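Long-range contacts in Phospholipase/Carboxylesterase (Haliangium ochraceum, PDB 4Q82), which probably hydrolyses carboxylic or phospholipid esters as a serine hydrolase of the alpha/beta-hydrolase fold: residues V188-N193 with W211-D216; G225-M230 with L245-G250. One frame throughout, in Å; residues are numbered along the deposited sequence. Where two conformers were deposited one is given.

Contact 1. Residues V188-N193 with W211-D216; sequences VLIAGN and WGFHGD
Three nearly straight backbone hydrogen bonds tie strand 188-190 and the chain just beyond it to strand 211-215, in parallel register from Val188 opposite Trp211 to Ile190 opposite Phe213. Leu189 takes part twice: its N donates to Trp211 O at 3.0 Å, and its O accepts from Phe213 N at 3.1 Å. The shortest bond runs from Ala191 N to Phe213 O, 2.8 Å, with 166° at the hydrogen and the donor lying nearly along the C=O axis (C=O...N 162°). On the face that bears Val188, Ile190 and Phe213, the Ile190 CG1 branch lies beside Phe213 CB at 3.9 Å, while Val188 CG1 meets Phe213 CE1 obliquely, also at 3.9 Å. Past the strand end, Ala191 CA sits over one face of the His214 ring, a CH-pi contact 3.6 Å from the centroid and 19° off the ring normal. Gly192 O meets the same ring in its plane, 3.2 Å from His214 CE1. Both ring nitrogens have partners outside the segments, ND1 at Thr226 OG1 and NE2 at Val221 O; Trp211 NE1 bonds to Thr246 OG1. These neighbouring parallel strands of the central sheet form a beta-alpha-beta unit with helix 195-201. Val221 O can only accept, so His214 NE2 probably carries a proton; two hydrogen bonds and the CH-pi contact should fix the rotation of this buried imidazole.

Contact 2. Residues G225-M230 with L245-G250; sequences GTIEPM and LTVYEG
Leu245 loses more surface here than any other residue of the two segments, followed by Ile227 and selenomethionine Met230. The helix 225-230 runs against strand 245-248 at 150° between their directions, with the axes 9.0 Å apart, a spacing bridged mainly by apolar side chains; no hydrogen bond crosses. Leu245 points from the strand toward the helix, its CG anti to the backbone N (chi1 166°), which carries the CD1 branch in among helix side chains. There CD1 lies 3.8 Å from Thr226 CG2. It is equally close to Met230 CG, at 3.8 Å, so one methyl bridges two residues a helical turn apart. Beneath it the stems meet: Met230 CB and Leu245 CB are 3.7 Å apart, and the Met230 chain then bends at chi2 and chi3. Ile227 reaches Leu245 with its other branch, CG2 coming within 4.3 Å of Leu245 CD2. Its CG1 arm, anti to the carbonyl carbon (chi1 -68°), crosses Val247 at about a right angle and touches Val247 CG2 at 3.7 Å. Further along the helix, Ile234 and Asn231 also touch Leu245, extending the cover. Aliphatic layering of this kind, a helix laid antiparallel to the strand that follows it, is what the beta-alpha-beta crossover from strand 210-215 through helix 224-235 to strand 243-248 looks like in an alpha/beta-hydrolase sheet.

In the fold
The contacts share no element but belong to successive beta-alpha-beta units, of which strand 210-215 is the common strand: contact 1 pairs it with strand 186-190, and contact 2 packs the helix that follows it on edge strand 243-248. Their chemistry follows their place. Contact 1, about 11 Å from the chain centre to its own centre, is wholly buried and held by backbone hydrogen bonds; contact 2, about 17 Å out, is partly buried and purely apolar across its segments. Besides the His214-Thr226 bond, Asp216 OD1 accepts from Gly250 N at 2.7 Å. Thus the helix start and the strand's exit loop are held to the end of strand 210-215 and the residue just after it.

Contact 1. Residues V188-N193 with W211-D216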
ATOM      1  N   VAL A 188      -1.569  -1.301  -5.149  1.00 13.31           N
ATOM      2  CA  VAL A 188      -2.604  -0.305  -5.374  1.00 13.40           C
ATOM      3  C   VAL A 188      -1.950   1.027  -5.063  1.00 12.75           C
ATOM      4  O   VAL A 188      -1.585   1.287  -3.925  1.00 12.91           O
ATOM      5  CB  VAL A 188      -3.837  -0.524  -4.474  1.00 12.39           C
ATOM      6  CG1 VAL A 188      -4.770   0.692  -4.532  1.00 12.82           C
ATOM      7  CG2 VAL A 188      -4.617  -1.798  -4.908  1.00 11.31           C
ATOM      8  N   LEU A 189      -1.760   1.848  -6.086  1.00 12.21           N
ATOM      9  CA  LEU A 189      -0.906   3.030  -5.960  1.00 12.64           C
ATOM     10  C   LEU A 189      -1.727   4.253  -6.298  1.00 12.45           C
ATOM     11  O   LEU A 189      -2.197   4.396  -7.435  1.00 12.80           O
ATOM     12  CB  LEU A 189       0.308   2.922  -6.887  1.00 13.49           C
ATOM     13  CG  LEU A 189       1.134   1.661  -6.613  1.00 14.41           C
ATOM     14  CD1 LEU A 189       2.340   1.578  -7.576  1.00 16.25           C
ATOM     15  CD2 LEU A 189       1.580   1.653  -5.155  1.00 14.55           C
ATOM     16  N   ILE A 190      -1.900   5.138  -5.326  1.00 10.36           N
ATOM     17  CA  ILE A 190      -2.827   6.258  -5.495  1.00  9.73           C
ATOM     18  C   ILE A 190      -2.091   7.597  -5.503  1.00  9.86           C
ATOM     19  O   ILE A 190      -1.369   7.900  -4.539  1.00 10.40           O
ATOM     20  CB  ILE A 190      -3.853   6.266  -4.339  1.00  9.41           C
ATOM     21  CG1 ILE A 190      -4.634   4.938  -4.315  1.00 10.64           C
ATOM     22  CG2 ILE A 190      -4.843   7.468  -4.452  1.00 10.76           C
ATOM     23  CD1 ILE A 190      -5.196   4.641  -2.907  1.00 11.47           C
ATOM     24  N   ALA A 191      -2.310   8.390  -6.557  1.00  9.86           N
ATOM     25  CA  ALA A 191      -1.813   9.787  -6.651  1.00 11.86           C
ATOM     26  C   ALA A 191      -0.283   9.841  -6.579  1.00 12.55           C
ATOM     27  O   ALA A 191       0.292  10.748  -5.939  1.00 12.52           O
ATOM     28  CB  ALA A 191      -2.433  10.665  -5.554  1.00 12.31           C
ATOM     29  N   GLY A 192       0.346   8.868  -7.236  1.00 12.47           N
ATOM     30  CA  GLY A 192       1.799   8.777  -7.286  1.00 12.51           C
ATOM     31  C   GLY A 192       2.316   9.078  -8.678  1.00 12.30           C
ATOM     32  O   GLY A 192       1.604   9.645  -9.535  1.00 12.20           O
ATOM     33  N   ASN A 193       3.587   8.744  -8.902  1.00 12.45           N
ATOM     34  CA  ASN A 193       4.214   8.984 -10.181  1.00 12.47           C
ATOM     35  C   ASN A 193       5.023   7.752 -10.552  1.00 15.30           C
ATOM     36  O   ASN A 193       6.085   7.523  -9.998  1.00 16.26           O
ATOM     37  CB  ASN A 193       5.125  10.222 -10.143  1.00 13.84           C
ATOM     38  CG  ASN A 193       5.791  10.501 -11.494  1.00 16.40           C
ATOM     39  OD1 ASN A 193       5.567   9.784 -12.471  1.00 17.20           O
ATOM     40  ND2 ASN A 193       6.599  11.578 -11.561  1.00 16.92           N
ATOM     41  N   TRP A 211      -3.023  -1.533  -9.766  1.00 14.60           N
ATOM     42  CA  TRP A 211      -4.198  -0.695  -9.959  1.00 14.20           C
ATOM     43  C   TRP A 211      -3.814   0.715  -9.535  1.00 14.17           C
ATOM     44  O   TRP A 211      -3.545   0.975  -8.353  1.00 14.87           O
ATOM     45  CB  TRP A 211      -5.383  -1.217  -9.146  1.00 15.47           C
ATOM     46  CG  TRP A 211      -6.718  -0.601  -9.484  1.00 14.72           C
ATOM     47  CD1 TRP A 211      -6.953   0.534 -10.208  1.00 14.54           C
ATOM     48  CD2 TRP A 211      -7.995  -1.110  -9.091  1.00 14.93           C
ATOM     49  NE1 TRP A 211      -8.327   0.763 -10.284  1.00 13.96           N
ATOM     50  CE2 TRP A 211      -8.978  -0.246  -9.615  1.00 14.83           C
ATOM     51  CE3 TRP A 211      -8.403  -2.229  -8.346  1.00 15.53           C
ATOM     52  CZ2 TRP A 211     -10.352  -0.463  -9.417  1.00 15.05           C
ATOM     53  CZ3 TRP A 211      -9.764  -2.447  -8.141  1.00 17.08           C
ATOM     54  CH2 TRP A 211     -10.726  -1.568  -8.679  1.00 16.30           C
ATOM     55  N   GLY A 212      -3.751   1.623 -10.508  1.00 12.86           N
ATOM     56  CA  GLY A 212      -3.375   3.001 -10.233  1.00 12.68           C
ATOM     57  C   GLY A 212      -4.613   3.883 -10.201  1.00 13.06           C
ATOM     58  O   GLY A 212      -5.556   3.681 -10.993  1.00 14.41           O
ATOM     59  N   PHE A 213      -4.612   4.844  -9.280  1.00 11.16           N
ATOM     60  CA  PHE A 213      -5.742   5.779  -9.063  1.00 11.61           C
ATOM     61  C   PHE A 213      -5.231   7.200  -9.087  1.00 10.78           C
ATOM     62  O   PHE A 213      -4.172   7.467  -8.497  1.00 11.27           O
ATOM     63  CB  PHE A 213      -6.402   5.584  -7.691  1.00 10.76           C
ATOM     64  CG  PHE A 213      -7.194   4.327  -7.558  1.00 12.19           C
ATOM     65  CD1 PHE A 213      -6.563   3.108  -7.327  1.00 11.92           C
ATOM     66  CD2 PHE A 213      -8.577   4.377  -7.642  1.00 11.45           C
ATOM     67  CE1 PHE A 213      -7.308   1.916  -7.191  1.00 12.50           C
ATOM     68  CE2 PHE A 213      -9.354   3.188  -7.515  1.00 12.32           C
ATOM     69  CZ  PHE A 213      -8.714   1.969  -7.282  1.00 12.50           C
ATOM     70  N   HIS A 214      -5.989   8.138  -9.678  1.00 11.36           N
ATOM     71  CA  HIS A 214      -5.528   9.539  -9.628  1.00 11.33           C
ATOM     72  C   HIS A 214      -6.739  10.442  -9.871  1.00 12.35           C
ATOM     73  O   HIS A 214      -7.633  10.068 -10.634  1.00 13.18           O
ATOM     74  CB  HIS A 214      -4.445   9.812 -10.682  1.00 11.12           C
ATOM     75  CG  HIS A 214      -3.317  10.702 -10.204  1.00 10.63           C
ATOM     76  ND1 HIS A 214      -2.018  10.245 -10.134  1.00 11.11           N
ATOM     77  CD2 HIS A 214      -3.283  11.999  -9.785  1.00 10.70           C
ATOM     78  CE1 HIS A 214      -1.229  11.212  -9.686  1.00 11.41           C
ATOM     79  NE2 HIS A 214      -1.969  12.288  -9.469  1.00 11.54           N
ATOM     80  N   GLY A 215      -6.774  11.623  -9.241  1.00 10.35           N
ATOM     81  CA  GLY A 215      -7.794  12.598  -9.595  1.00 11.79           C
ATOM     82  C   GLY A 215      -7.261  13.435 -10.762  1.00 14.17           C
ATOM     83  O   GLY A 215      -6.086  13.832 -10.760  1.00 14.69           O
ATOM     84  N   ASP A 216      -8.086  13.731 -11.766  1.00 15.29           N
ATOM     85  CA  ASP A 216      -7.485  14.400 -12.933  1.00 16.74           C
ATOM     86  C   ASP A 216      -7.323  15.900 -12.757  1.00 17.49           C
ATOM     87  O   ASP A 216      -6.841  16.582 -13.677  1.00 18.83           O
ATOM     88  CB  ASP A 216      -8.271  14.092 -14.220  1.00 17.76           C
ATOM     89  CG  ASP A 216      -9.644  14.771 -14.290  1.00 19.02           C
ATOM     90  OD1 ASP A 216     -10.019  15.589 -13.426  1.00 18.92           O
ATOM     91  OD2 ASP A 216     -10.339  14.484 -15.280  1.00 21.92           O
TER

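Contact 2. Residues G225-M230 with L245-G250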
ATOM      1  N   GLY A 225       1.277  11.225 -13.885  1.00 14.95           N
ATOM      2  CA  GLY A 225       2.116  10.328 -13.102  1.00 14.38           C
ATOM      3  C   GLY A 225       1.528   8.925 -12.968  1.00 13.79           C
ATOM      4  O   GLY A 225       2.268   7.932 -12.841  1.00 13.98           O
ATOM      5  N   THR A 226       0.200   8.832 -12.953  1.00 13.34           N
ATOM      6  CA  THR A 226      -0.469   7.532 -12.923  1.00 13.30           C
ATOM      7  C   THR A 226      -0.987   7.148 -14.305  1.00 14.36           C
ATOM      8  O   THR A 226      -0.913   5.995 -14.713  1.00 14.86           O
ATOM      9  CB  THR A 226      -1.641   7.528 -11.917  1.00 13.19           C
ATOM     10  OG1 THR A 226      -1.122   7.845 -10.615  1.00 13.08           O
ATOM     11  CG2 THR A 226      -2.342   6.137 -11.850  1.00 14.29           C
ATOM     12  N   ILE A 227      -1.514   8.118 -15.037  1.00 14.33           N
ATOM     13  CA  ILE A 227      -2.195   7.783 -16.278  1.00 15.71           C
ATOM     14  C   ILE A 227      -1.227   7.257 -17.349  1.00 17.36           C
ATOM     15  O   ILE A 227      -1.540   6.288 -18.048  1.00 18.76           O
ATOM     16  CB  ILE A 227      -2.984   9.007 -16.815  1.00 17.54           C
ATOM     17  CG1 ILE A 227      -4.159   9.321 -15.860  1.00 16.83           C
ATOM     18  CG2 ILE A 227      -3.495   8.747 -18.248  1.00 19.26           C
ATOM     19  CD1 ILE A 227      -4.805  10.682 -16.130  1.00 17.10           C
ATOM     20  N   GLU A 228      -0.063   7.894 -17.490  0.58 17.90           N
ATOM     21  CA  GLU A 228       0.890   7.468 -18.516  0.58 19.41           C
ATOM     22  C   GLU A 228       1.372   6.042 -18.244  0.58 19.67           C
ATOM     23  O   GLU A 228       1.255   5.191 -19.131  0.58 20.33           O
ATOM     24  CB  GLU A 228       2.088   8.435 -18.642  0.58 20.23           C
ATOM     25  CG  GLU A 228       3.167   7.959 -19.644  0.58 22.18           C
ATOM     26  CD  GLU A 228       4.386   8.889 -19.746  0.58 23.69           C
ATOM     27  OE1 GLU A 228       5.439   8.589 -19.137  0.58 23.42           O
ATOM     28  OE2 GLU A 228       4.310   9.906 -20.465  0.58 24.64           O
ATOM     29  N   PRO A 229       1.899   5.763 -17.030  1.00 19.34           N
ATOM     30  CA  PRO A 229       2.357   4.382 -16.858  1.00 20.25           C
ATOM     31  C   PRO A 229       1.219   3.359 -16.913  1.00 19.44           C
ATOM     32  O   PRO A 229       1.454   2.298 -17.476  1.00 21.05           O
ATOM     33  CB  PRO A 229       3.039   4.387 -15.479  1.00 20.16           C
ATOM     34  CG  PRO A 229       2.524   5.589 -14.788  1.00 19.25           C
ATOM     35  CD  PRO A 229       2.259   6.597 -15.864  1.00 18.94           C
HETATM   36  N   MSE A 230       0.028   3.662 -16.398  1.00 18.35           N
HETATM   37  CA  MSE A 230      -1.009   2.633 -16.427  1.00 17.72           C
HETATM   38  C   MSE A 230      -1.466   2.419 -17.867  1.00 18.93           C
HETATM   39  O   MSE A 230      -1.709   1.276 -18.282  1.00 18.68           O
HETATM   40  CB  MSE A 230      -2.215   2.993 -15.538  1.00 15.57           C
HETATM   41  CG  MSE A 230      -1.969   3.027 -14.040  1.00 15.05           C
HETATM   42 SE   MSE A 230      -0.995   1.484 -13.368  0.63 17.29          SE
HETATM   43  CE  MSE A 230      -1.909   0.060 -14.361  1.00 15.40           C
ATOM     44  N   LEU A 245      -6.697   1.096 -14.271  1.00 15.85           N
ATOM     45  CA  LEU A 245      -6.491   2.540 -14.075  1.00 15.68           C
ATOM     46  C   LEU A 245      -7.834   3.182 -13.723  1.00 15.62           C
ATOM     47  O   LEU A 245      -8.842   2.957 -14.426  1.00 16.93           O
ATOM     48  CB  LEU A 245      -5.924   3.178 -15.353  1.00 16.98           C
ATOM     49  CG  LEU A 245      -5.983   4.706 -15.404  1.00 16.20           C
ATOM     50  CD1 LEU A 245      -5.036   5.328 -14.349  1.00 14.86           C
ATOM     51  CD2 LEU A 245      -5.622   5.266 -16.803  1.00 17.73           C
ATOM     52  N   THR A 246      -7.853   3.996 -12.679  1.00 13.71           N
ATOM     53  CA  THR A 246      -9.076   4.693 -12.295  1.00 13.02           C
ATOM     54  C   THR A 246      -8.762   6.157 -12.227  1.00 13.49           C
ATOM     55  O   THR A 246      -7.862   6.549 -11.501  1.00 13.20           O
ATOM     56  CB  THR A 246      -9.593   4.208 -10.943  1.00 13.60           C
ATOM     57  OG1 THR A 246     -10.060   2.867 -11.105  1.00 14.93           O
ATOM     58  CG2 THR A 246     -10.756   5.089 -10.448  1.00 12.83           C
ATOM     59  N   VAL A 247      -9.479   6.957 -13.012  1.00 13.39           N
ATOM     60  CA  VAL A 247      -9.269   8.406 -13.003  1.00 13.20           C
ATOM     61  C   VAL A 247     -10.544   9.065 -12.503  1.00 13.65           C
ATOM     62  O   VAL A 247     -11.618   8.888 -13.083  1.00 14.68           O
ATOM     63  CB  VAL A 247      -8.920   8.945 -14.396  1.00 14.95           C
ATOM     64  CG1 VAL A 247      -8.792  10.494 -14.367  1.00 16.82           C
ATOM     65  CG2 VAL A 247      -7.580   8.327 -14.872  1.00 17.56           C
ATOM     66  N   TYR A 248     -10.419   9.811 -11.418  1.00 14.01           N
ATOM     67  CA  TYR A 248     -11.571  10.464 -10.841  1.00 13.62           C
ATOM     68  C   TYR A 248     -11.687  11.835 -11.471  1.00 14.98           C
ATOM     69  O   TYR A 248     -10.832  12.697 -11.251  1.00 13.71           O
ATOM     70  CB  TYR A 248     -11.402  10.559  -9.335  1.00 12.48           C
ATOM     71  CG  TYR A 248     -11.339   9.242  -8.578  1.00 12.20           C
ATOM     72  CD1 TYR A 248     -12.422   8.365  -8.565  1.00 12.11           C
ATOM     73  CD2 TYR A 248     -10.212   8.926  -7.794  1.00 11.89           C
ATOM     74  CE1 TYR A 248     -12.385   7.193  -7.806  1.00 12.58           C
ATOM     75  CE2 TYR A 248     -10.158   7.739  -7.026  1.00 11.64           C
ATOM     76  CZ  TYR A 248     -11.254   6.890  -7.046  1.00 11.83           C
ATOM     77  OH  TYR A 248     -11.237   5.738  -6.300  1.00 11.45           O
ATOM     78  N   GLU A 249     -12.716  12.046 -12.284  1.00 15.63           N
ATOM     79  CA  GLU A 249     -12.803  13.325 -13.005  1.00 18.05           C
ATOM     80  C   GLU A 249     -13.217  14.488 -12.113  1.00 17.71           C
ATOM     81  O   GLU A 249     -14.149  14.399 -11.308  1.00 17.07           O
ATOM     82  CB  GLU A 249     -13.739  13.193 -14.215  1.00 21.26           C
ATOM     83  CG  GLU A 249     -13.179  12.189 -15.240  1.00 24.08           C
ATOM     84  CD  GLU A 249     -13.681  12.400 -16.671  1.00 28.45           C
ATOM     85  OE1 GLU A 249     -13.252  11.619 -17.541  1.00 30.45           O
ATOM     86  OE2 GLU A 249     -14.483  13.333 -16.929  1.00 29.82           O
ATOM     87  N   GLY A 250     -12.454  15.578 -12.220  1.00 18.09           N
ATOM     88  CA  GLY A 250     -12.691  16.763 -11.406  1.00 19.22           C
ATOM     89  C   GLY A 250     -12.158  16.722  -9.984  1.00 19.25           C
ATOM     90  O   GLY A 250     -12.362  17.656  -9.205  1.00 20.61           O
TER